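Long-range contact in peptidase M14 domain-containing protein (Shewanella amazonensis, PDB 2QVP), which is a putative zinc-dependent metallopeptidase of the M14 family, probably acting as a metallocarboxypeptidase or on ester bonds: residues Leu173-Tyr178 against Gly248-Asp253. Numbering follows the deposited sequence.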
ATOM      1  N   LEU A 173       3.183  16.213   5.118  1.00 12.99           N
ATOM      2  CA  LEU A 173       3.205  17.677   5.014  1.00 15.13           C
ATOM      3  C   LEU A 173       2.701  18.221   3.645  1.00 17.85           C
ATOM      4  O   LEU A 173       2.679  19.443   3.458  1.00 18.56           O
ATOM      5  CB  LEU A 173       4.637  18.206   5.273  1.00 15.76           C
ATOM      6  CG  LEU A 173       5.328  17.771   6.577  1.00 17.60           C
ATOM      7  CD1 LEU A 173       6.731  18.376   6.701  1.00 14.08           C
ATOM      8  CD2 LEU A 173       4.468  18.121   7.773  1.00 15.89           C
HETATM    9  N   MSE A 174       2.330  17.351   2.692  1.00 14.76           N
HETATM   10  CA  MSE A 174       1.739  17.804   1.422  1.00 14.74           C
HETATM   11  C   MSE A 174       0.237  18.092   1.512  1.00 14.74           C
HETATM   12  O   MSE A 174      -0.450  17.490   2.306  1.00 14.40           O
HETATM   13  CB  MSE A 174       1.951  16.774   0.313  1.00 14.75           C
HETATM   14  CG  MSE A 174       3.390  16.581  -0.060  1.00 14.18           C
HETATM   15 SE   MSE A 174       4.184  17.979  -1.063  0.75 11.86          SE
HETATM   16  CE  MSE A 174       3.545  17.495  -2.882  1.00  8.58           C
ATOM     17  N   THR A 175      -0.213  19.046   0.692  1.00 15.20           N
ATOM     18  CA  THR A 175      -1.616  19.416   0.432  1.00 15.98           C
ATOM     19  C   THR A 175      -2.089  18.828  -0.921  1.00 14.77           C
ATOM     20  O   THR A 175      -3.261  18.493  -1.080  1.00 12.89           O
ATOM     21  CB  THR A 175      -1.773  20.959   0.365  1.00 18.99           C
ATOM     22  OG1 THR A 175      -1.655  21.504   1.681  1.00 24.22           O
ATOM     23  CG2 THR A 175      -3.115  21.381  -0.223  1.00 26.30           C
ATOM     24  N   ASP A 176      -1.157  18.689  -1.877  1.00 15.64           N
ATOM     25  CA  ASP A 176      -1.426  18.135  -3.205  1.00 16.20           C
ATOM     26  C   ASP A 176      -1.012  16.688  -3.284  1.00 17.03           C
ATOM     27  O   ASP A 176      -0.154  16.244  -2.513  1.00 18.71           O
ATOM     28  CB  ASP A 176      -0.661  18.915  -4.270  1.00 16.49           C
ATOM     29  CG  ASP A 176      -1.016  20.385  -4.285  1.00 19.93           C
ATOM     30  OD1 ASP A 176      -2.161  20.758  -3.929  1.00 24.11           O
ATOM     31  OD2 ASP A 176      -0.132  21.164  -4.667  1.00 25.78           O
ATOM     32  N   THR A 177      -1.603  15.983  -4.247  1.00 14.92           N
ATOM     33  CA  THR A 177      -1.412  14.540  -4.411  1.00 12.61           C
ATOM     34  C   THR A 177      -0.620  14.238  -5.678  1.00 11.71           C
ATOM     35  O   THR A 177      -0.528  15.055  -6.594  1.00 13.49           O
ATOM     36  CB  THR A 177      -2.790  13.783  -4.352  1.00 10.02           C
ATOM     37  OG1 THR A 177      -2.586  12.376  -4.108  1.00  7.76           O
ATOM     38  CG2 THR A 177      -3.585  13.983  -5.608  1.00  4.69           C
ATOM     39  N   TYR A 178      -0.021  13.054  -5.692  1.00 11.63           N
ATOM     40  CA  TYR A 178       0.798  12.589  -6.793  1.00 10.64           C
ATOM     41  C   TYR A 178       0.976  11.081  -6.615  1.00 10.53           C
ATOM     42  O   TYR A 178       0.504  10.495  -5.646  1.00 14.31           O
ATOM     43  CB  TYR A 178       2.161  13.305  -6.827  1.00  9.34           C
ATOM     44  CG  TYR A 178       3.034  13.069  -5.609  1.00  7.17           C
ATOM     45  CD1 TYR A 178       2.802  13.759  -4.431  1.00  9.43           C
ATOM     46  CD2 TYR A 178       4.106  12.162  -5.646  1.00 16.34           C
ATOM     47  CE1 TYR A 178       3.569  13.542  -3.311  1.00 14.14           C
ATOM     48  CE2 TYR A 178       4.902  11.950  -4.532  1.00  9.85           C
ATOM     49  CZ  TYR A 178       4.627  12.659  -3.359  1.00 16.43           C
ATOM     50  OH  TYR A 178       5.373  12.477  -2.211  1.00 10.18           O
ATOM     51  N   GLY A 248      -1.175  14.519   3.614  1.00 12.25           N
ATOM     52  CA  GLY A 248      -1.501  14.497   5.062  1.00 13.46           C
ATOM     53  C   GLY A 248      -2.114  15.741   5.691  1.00 14.64           C
ATOM     54  O   GLY A 248      -2.761  15.651   6.739  1.00 14.98           O
ATOM     55  N   GLN A 249      -1.954  16.890   5.032  1.00 13.15           N
ATOM     56  CA  GLN A 249      -2.534  18.158   5.492  1.00 15.20           C
ATOM     57  C   GLN A 249      -4.036  18.317   5.152  1.00 15.35           C
ATOM     58  O   GLN A 249      -4.628  19.355   5.415  1.00 17.24           O
ATOM     59  CB  GLN A 249      -1.735  19.312   4.904  1.00 13.45           C
ATOM     60  CG  GLN A 249      -0.266  19.326   5.293  1.00 19.94           C
ATOM     61  CD  GLN A 249      -0.045  19.685   6.748  1.00 29.79           C
ATOM     62  OE1 GLN A 249      -0.293  20.820   7.162  1.00 32.87           O
ATOM     63  NE2 GLN A 249       0.456  18.727   7.525  1.00 37.83           N
ATOM     64  N   GLN A 250      -4.637  17.284   4.559  1.00 17.43           N
ATOM     65  CA  GLN A 250      -6.044  17.230   4.209  1.00 16.27           C
ATOM     66  C   GLN A 250      -6.786  16.459   5.277  1.00 15.77           C
ATOM     67  O   GLN A 250      -6.141  15.789   6.095  1.00 14.70           O
ATOM     68  CB  GLN A 250      -6.193  16.511   2.867  1.00 16.82           C
ATOM     69  CG  GLN A 250      -5.470  17.204   1.713  1.00 18.25           C
ATOM     70  CD  GLN A 250      -6.069  18.533   1.338  1.00 16.95           C
ATOM     71  OE1 GLN A 250      -7.156  18.899   1.796  1.00 22.18           O
ATOM     72  NE2 GLN A 250      -5.379  19.259   0.471  1.00 17.41           N
ATOM     73  N   PRO A 251      -8.135  16.540   5.278  1.00 15.05           N
ATOM     74  CA  PRO A 251      -8.887  15.788   6.290  1.00 15.45           C
ATOM     75  C   PRO A 251      -8.748  14.276   6.101  1.00 14.45           C
ATOM     76  O   PRO A 251      -8.782  13.790   4.958  1.00 14.62           O
ATOM     77  CB  PRO A 251     -10.332  16.201   6.044  1.00 15.18           C
ATOM     78  CG  PRO A 251     -10.241  17.461   5.182  1.00 14.70           C
ATOM     79  CD  PRO A 251      -9.036  17.292   4.380  1.00 15.18           C
ATOM     80  N   LEU A 252      -8.600  13.566   7.219  1.00 14.02           N
ATOM     81  CA  LEU A 252      -8.384  12.123   7.225  1.00 11.09           C
ATOM     82  C   LEU A 252      -9.409  11.356   6.397  1.00 10.76           C
ATOM     83  O   LEU A 252      -9.024  10.554   5.545  1.00  6.78           O
ATOM     84  CB  LEU A 252      -8.358  11.571   8.660  1.00 11.98           C
ATOM     85  CG  LEU A 252      -8.023  10.066   8.826  1.00 13.51           C
ATOM     86  CD1 LEU A 252      -6.591   9.791   8.498  1.00 17.82           C
ATOM     87  CD2 LEU A 252      -8.345   9.613  10.252  1.00 12.41           C
ATOM     88  N   ASP A 253     -10.696  11.593   6.625  1.00  9.81           N
ATOM     89  CA  ASP A 253     -11.736  10.844   5.887  1.00  9.99           C
ATOM     90  C   ASP A 253     -11.642  11.035   4.361  1.00  9.99           C
ATOM     91  O   ASP A 253     -11.817  10.069   3.624  1.00  9.22           O
ATOM     92  CB  ASP A 253     -13.127  11.118   6.475  1.00  9.65           C
ATOM     93  CG  ASP A 253     -13.313  10.489   7.891  1.00 15.31           C
ATOM     94  OD1 ASP A 253     -12.639   9.489   8.254  1.00 13.57           O
ATOM     95  OD2 ASP A 253     -14.161  10.990   8.660  1.00 15.66           O
TER
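In Gln249 and Gln250, which face Leu173 to Thr175, CG stands anti to the carbonyl carbon in both residues, and each chain bends again at chi2. In Gln250 this bend brings the amide near Thr175, although the bond from CA to CB is not directed at that residue's segment; in Gln249 it sets the chain beside Leu173. The Gln250 side chain crosses that of Thr175 at about a right angle, and Gln250 NE2 donates to Thr175 O over 2.7 Å. The acceptor is approached in the carbonyl plane on a lone pair, with a C=O...donor angle of 126°; the oxygen also lies close to the amide plane of Gln250, so both flat groups are suitably turned for the bond. The same NE2 lies 3.2 Å from Thr175 CG2, a tight fit beside the methyl.

Gln249 instead runs alongside Leu173, its CG 3.5 Å from Leu173 O, and its NE2 is hydrogen-bonded to Val172 O. Gln249 N donates to Met174 O (3.2 Å), nearly straight at the hydrogen (163°) and with the donor tilted from the carbonyl plane. Gly248 N is almost as near Met174 O, at 3.3 Å, but its angle is too poor for a bond.

The contact thus joins the loop after strand 165-171 to the turn between strand 241-247 and helix 252-270, beyond the ends of two neighbouring parallel strands. The Met174 side chain leaves its backbone away from the turn and lies about 7 Å from that of Glu245, the predicted proton donor/acceptor. With backbone carbonyls accepting both cross-contact bonds, the chemistry implies a surface junction held by neutral amide hydrogen bonds rather than by charge pairing or a hydrophobic core.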